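Local coordinates for putative protein-disulfide isomerase (Pseudomonas syringae pv. tomato, PDB 3GN3), which is of unknown function, but belongs to the DsbA family and may take part in thiol-disulfide chemistry, at residues A[31-43]-A[170-182]. Numbering follows the deposited sequence.
Sequences KAFFKLDDLLAQA and SGDPVSKWVSDIG. With SO4 (sulfate ion), chain C.
K35 leaves its backbone with CG anti to the carbonyl carbon (chi1 -70°) and then runs fully extended, which carries NZ to the loop ahead of helix 174-181. There the ammonium group donates two hydrogen bonds, to S170 O and to D172 O, each 2.6 Å long. It is tilted from the plane of the S170 carbonyl and stands above the plane of the D172 carbonyl. With both bonds the one lysine spans the loop from S170 to D172. The aliphatic part of the same chain is used too: CD slides past V174 CG2 at 3.7 Å, the two side chains running in opposite directions, and CB lies obliquely against CZ3 of W177.

L39 holds CG anti to the backbone N (chi1 176°), and as a knob it fills the hole formed by V174, W177, V178 and I181. The L39 side chain crosses that of W177 at about a right angle, its CD1 3.5 Å from W177 CB and in plane at the indole edge, and the same CD1 meets I181 CD1 tip to tip at 3.8 Å. The two helices, 36-43 and 174-181, cross at -52° with their axes 9.4 Å apart. Consistent with the thioredoxin-like core of the DsbA family, both pack on the central sheet, where L39 and I181 touch F18 of strand 16-22.

V174 pushes CG1 to within 3.5 Å of L39 CA, and the Q42 amide passes over the same methyl group. One turn on, V178 CG1 rests 3.8 Å from A43 CA. At the opposite end A32 CB touches S170 CB and W177 CH2, while the indole NE1 is hydrogen-bonded to S169 O. A sulfate, probably from the crystallisation liquor, sits beside S170 and is also held by S169 OG.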
# COMPACT_ATOMS: atom_id res chain seq x y z
N LYS A 31 -9.92 -11.64 20.96
CA LYS A 31 -9.42 -10.92 22.12
C LYS A 31 -9.67 -9.40 21.99
O LYS A 31 -10.26 -8.78 22.89
CB LYS A 31 -7.95 -11.26 22.30
CG LYS A 31 -7.36 -10.98 23.65
CD LYS A 31 -6.40 -12.13 23.99
CE LYS A 31 -5.15 -11.64 24.70
NZ LYS A 31 -4.20 -10.98 23.72
N ALA A 32 -9.25 -8.80 20.88
CA ALA A 32 -9.49 -7.36 20.68
C ALA A 32 -10.99 -7.05 20.56
O ALA A 32 -11.46 -6.01 21.04
CB ALA A 32 -8.72 -6.83 19.45
N PHE A 33 -11.73 -7.97 19.94
CA PHE A 33 -13.16 -7.77 19.72
C PHE A 33 -13.89 -7.61 21.05
O PHE A 33 -14.62 -6.64 21.25
CB PHE A 33 -13.74 -8.94 18.91
CG PHE A 33 -15.24 -8.91 18.80
CD1 PHE A 33 -15.87 -7.97 17.99
CD2 PHE A 33 -16.02 -9.81 19.54
CE1 PHE A 33 -17.26 -7.94 17.90
CE2 PHE A 33 -17.42 -9.79 19.44
CZ PHE A 33 -18.04 -8.86 18.63
N PHE A 34 -13.68 -8.56 21.94
CA PHE A 34 -14.22 -8.50 23.30
C PHE A 34 -13.72 -7.32 24.17
O PHE A 34 -14.14 -7.20 25.31
CB PHE A 34 -14.03 -9.83 24.03
CG PHE A 34 -14.96 -10.93 23.54
CD1 PHE A 34 -16.35 -10.76 23.56
CD2 PHE A 34 -14.44 -12.14 23.09
CE1 PHE A 34 -17.21 -11.77 23.11
CE2 PHE A 34 -15.30 -13.16 22.63
CZ PHE A 34 -16.69 -12.97 22.65
N LYS A 35 -12.87 -6.44 23.64
CA LYS A 35 -12.44 -5.26 24.39
C LYS A 35 -13.06 -3.98 23.85
O LYS A 35 -12.88 -2.90 24.41
CB LYS A 35 -10.92 -5.13 24.41
CG LYS A 35 -10.20 -6.18 25.25
CD LYS A 35 -8.73 -5.80 25.47
CE LYS A 35 -7.92 -7.00 25.90
NZ LYS A 35 -6.46 -6.72 25.96
N LEU A 36 -13.82 -4.08 22.76
CA LEU A 36 -14.32 -2.87 22.13
C LEU A 36 -15.42 -2.17 22.93
O LEU A 36 -15.54 -0.94 22.88
CB LEU A 36 -14.71 -3.10 20.67
CG LEU A 36 -13.56 -3.51 19.72
CD1 LEU A 36 -14.13 -3.95 18.38
CD2 LEU A 36 -12.51 -2.39 19.54
N ASP A 37 -16.21 -2.94 23.69
CA ASP A 37 -17.21 -2.35 24.60
C ASP A 37 -16.54 -1.49 25.66
O ASP A 37 -16.90 -0.32 25.80
CB ASP A 37 -18.11 -3.41 25.25
CG ASP A 37 -19.22 -3.91 24.31
OD1 ASP A 37 -19.81 -4.98 24.61
OD2 ASP A 37 -19.50 -3.26 23.28
N ASP A 38 -15.56 -2.05 26.38
CA ASP A 38 -14.77 -1.28 27.35
C ASP A 38 -14.17 -0.07 26.69
O ASP A 38 -14.22 1.02 27.25
CB ASP A 38 -13.57 -2.03 27.91
CG ASP A 38 -13.91 -3.38 28.41
OD1 ASP A 38 -15.11 -3.76 28.33
OD2 ASP A 38 -12.96 -4.06 28.87
N LEU A 39 -13.56 -0.28 25.52
CA LEU A 39 -12.89 0.81 24.86
C LEU A 39 -13.82 2.03 24.70
O LEU A 39 -13.46 3.15 25.07
CB LEU A 39 -12.27 0.39 23.52
CG LEU A 39 -11.72 1.70 22.97
CD1 LEU A 39 -10.31 1.98 23.50
CD2 LEU A 39 -11.80 1.79 21.49
N LEU A 40 -15.01 1.80 24.16
CA LEU A 40 -15.99 2.85 23.93
C LEU A 40 -16.45 3.51 25.25
O LEU A 40 -16.50 4.73 25.37
CB LEU A 40 -17.16 2.24 23.17
CG LEU A 40 -18.10 3.15 22.40
CD1 LEU A 40 -17.33 3.96 21.36
CD2 LEU A 40 -19.14 2.27 21.76
N ALA A 41 -16.76 2.67 26.24
CA ALA A 41 -17.08 3.10 27.60
C ALA A 41 -15.98 3.98 28.22
O ALA A 41 -16.25 5.06 28.73
CB ALA A 41 -17.35 1.89 28.47
N GLN A 42 -14.74 3.51 28.16
CA GLN A 42 -13.61 4.21 28.74
C GLN A 42 -13.15 5.40 27.92
O GLN A 42 -12.82 6.41 28.49
CB GLN A 42 -12.45 3.26 28.98
CG GLN A 42 -12.83 2.15 29.90
CD GLN A 42 -11.70 1.24 30.22
OE1 GLN A 42 -10.54 1.66 30.26
NE2 GLN A 42 -12.01 -0.02 30.45
N ALA A 43 -13.11 5.28 26.60
CA ALA A 43 -12.73 6.41 25.77
C ALA A 43 -13.82 7.48 25.72
O ALA A 43 -13.52 8.67 25.71
CB ALA A 43 -12.36 5.96 24.37
N SER A 170 -3.63 -6.51 20.76
CA SER A 170 -4.84 -7.07 21.36
C SER A 170 -4.63 -7.43 22.83
O SER A 170 -5.59 -7.45 23.60
CB SER A 170 -5.32 -8.31 20.61
OG SER A 170 -4.29 -9.27 20.54
N GLY A 171 -3.38 -7.69 23.19
CA GLY A 171 -2.97 -7.82 24.58
C GLY A 171 -3.02 -6.52 25.38
O GLY A 171 -3.05 -6.57 26.61
N ASP A 172 -3.01 -5.36 24.74
CA ASP A 172 -2.97 -4.12 25.51
C ASP A 172 -4.12 -4.00 26.51
O ASP A 172 -5.24 -4.44 26.22
CB ASP A 172 -3.00 -2.88 24.60
CG ASP A 172 -1.73 -2.72 23.80
OD1 ASP A 172 -0.74 -3.40 24.11
OD2 ASP A 172 -1.75 -1.90 22.85
N PRO A 173 -3.84 -3.40 27.69
CA PRO A 173 -4.94 -2.96 28.55
C PRO A 173 -5.72 -1.87 27.80
O PRO A 173 -5.12 -1.00 27.15
CB PRO A 173 -4.22 -2.34 29.76
CG PRO A 173 -2.81 -2.83 29.70
CD PRO A 173 -2.51 -3.24 28.31
N VAL A 174 -7.05 -1.92 27.91
CA VAL A 174 -7.90 -0.94 27.23
C VAL A 174 -7.48 0.50 27.56
O VAL A 174 -7.59 1.40 26.72
CB VAL A 174 -9.41 -1.21 27.54
CG1 VAL A 174 -10.32 -0.10 27.01
CG2 VAL A 174 -9.83 -2.55 26.96
N SER A 175 -6.98 0.71 28.78
CA SER A 175 -6.53 2.03 29.22
C SER A 175 -5.34 2.52 28.41
O SER A 175 -5.18 3.73 28.24
CB SER A 175 -6.19 2.04 30.72
OG SER A 175 -5.37 0.93 31.04
N LYS A 176 -4.52 1.59 27.89
CA LYS A 176 -3.47 1.98 26.93
C LYS A 176 -4.07 2.46 25.60
O LYS A 176 -3.67 3.53 25.09
CB LYS A 176 -2.40 0.91 26.71
CG LYS A 176 -1.26 1.41 25.84
CD LYS A 176 -0.30 0.28 25.45
CE LYS A 176 0.52 0.59 24.15
NZ LYS A 176 -0.24 0.41 22.85
N TRP A 177 -5.06 1.72 25.07
CA TRP A 177 -5.78 2.16 23.87
C TRP A 177 -6.33 3.55 24.07
O TRP A 177 -6.23 4.38 23.17
CB TRP A 177 -6.92 1.23 23.45
CG TRP A 177 -6.50 -0.17 23.03
CD1 TRP A 177 -5.22 -0.65 22.88
CD2 TRP A 177 -7.38 -1.24 22.68
NE1 TRP A 177 -5.26 -1.97 22.47
CE2 TRP A 177 -6.57 -2.36 22.34
CE3 TRP A 177 -8.78 -1.38 22.63
CZ2 TRP A 177 -7.12 -3.60 21.96
CZ3 TRP A 177 -9.33 -2.63 22.23
CH2 TRP A 177 -8.49 -3.72 21.90
N VAL A 178 -6.89 3.82 25.25
CA VAL A 178 -7.51 5.13 25.52
C VAL A 178 -6.47 6.26 25.41
O VAL A 178 -6.74 7.28 24.74
CB VAL A 178 -8.27 5.16 26.89
CG1 VAL A 178 -9.10 6.43 27.05
CG2 VAL A 178 -9.16 3.94 27.05
N SER A 179 -5.29 6.08 26.01
CA SER A 179 -4.23 7.11 25.87
C SER A 179 -3.66 7.17 24.46
O SER A 179 -3.36 8.26 23.99
CB SER A 179 -3.06 6.93 26.84
OG SER A 179 -3.29 5.87 27.74
N ASP A 180 -3.48 6.01 23.82
CA ASP A 180 -3.02 5.95 22.42
C ASP A 180 -3.96 6.75 21.53
O ASP A 180 -3.51 7.56 20.72
CB ASP A 180 -2.96 4.51 21.90
CG ASP A 180 -1.87 3.68 22.56
OD1 ASP A 180 -0.97 4.26 23.20
OD2 ASP A 180 -1.92 2.43 22.44
N ILE A 181 -5.27 6.52 21.69
CA ILE A 181 -6.26 7.28 20.93
C ILE A 181 -6.12 8.78 21.26
O ILE A 181 -6.10 9.62 20.35
CB ILE A 181 -7.71 6.72 21.07
CG1 ILE A 181 -7.81 5.35 20.38
CG2 ILE A 181 -8.72 7.69 20.44
CD1 ILE A 181 -8.87 4.40 20.92
N GLY A 182 -5.98 9.10 22.55
CA GLY A 182 -5.74 10.47 22.99
C GLY A 182 -7.01 11.13 23.47
O GLY A 182 -7.76 11.69 22.68
S SO4 C . -1.75 -8.54 18.36
O1 SO4 C . -0.37 -8.31 18.83
O2 SO4 C . -1.87 -8.41 16.90
O3 SO4 C . -2.22 -9.85 18.78
O4 SO4 C . -2.61 -7.53 18.97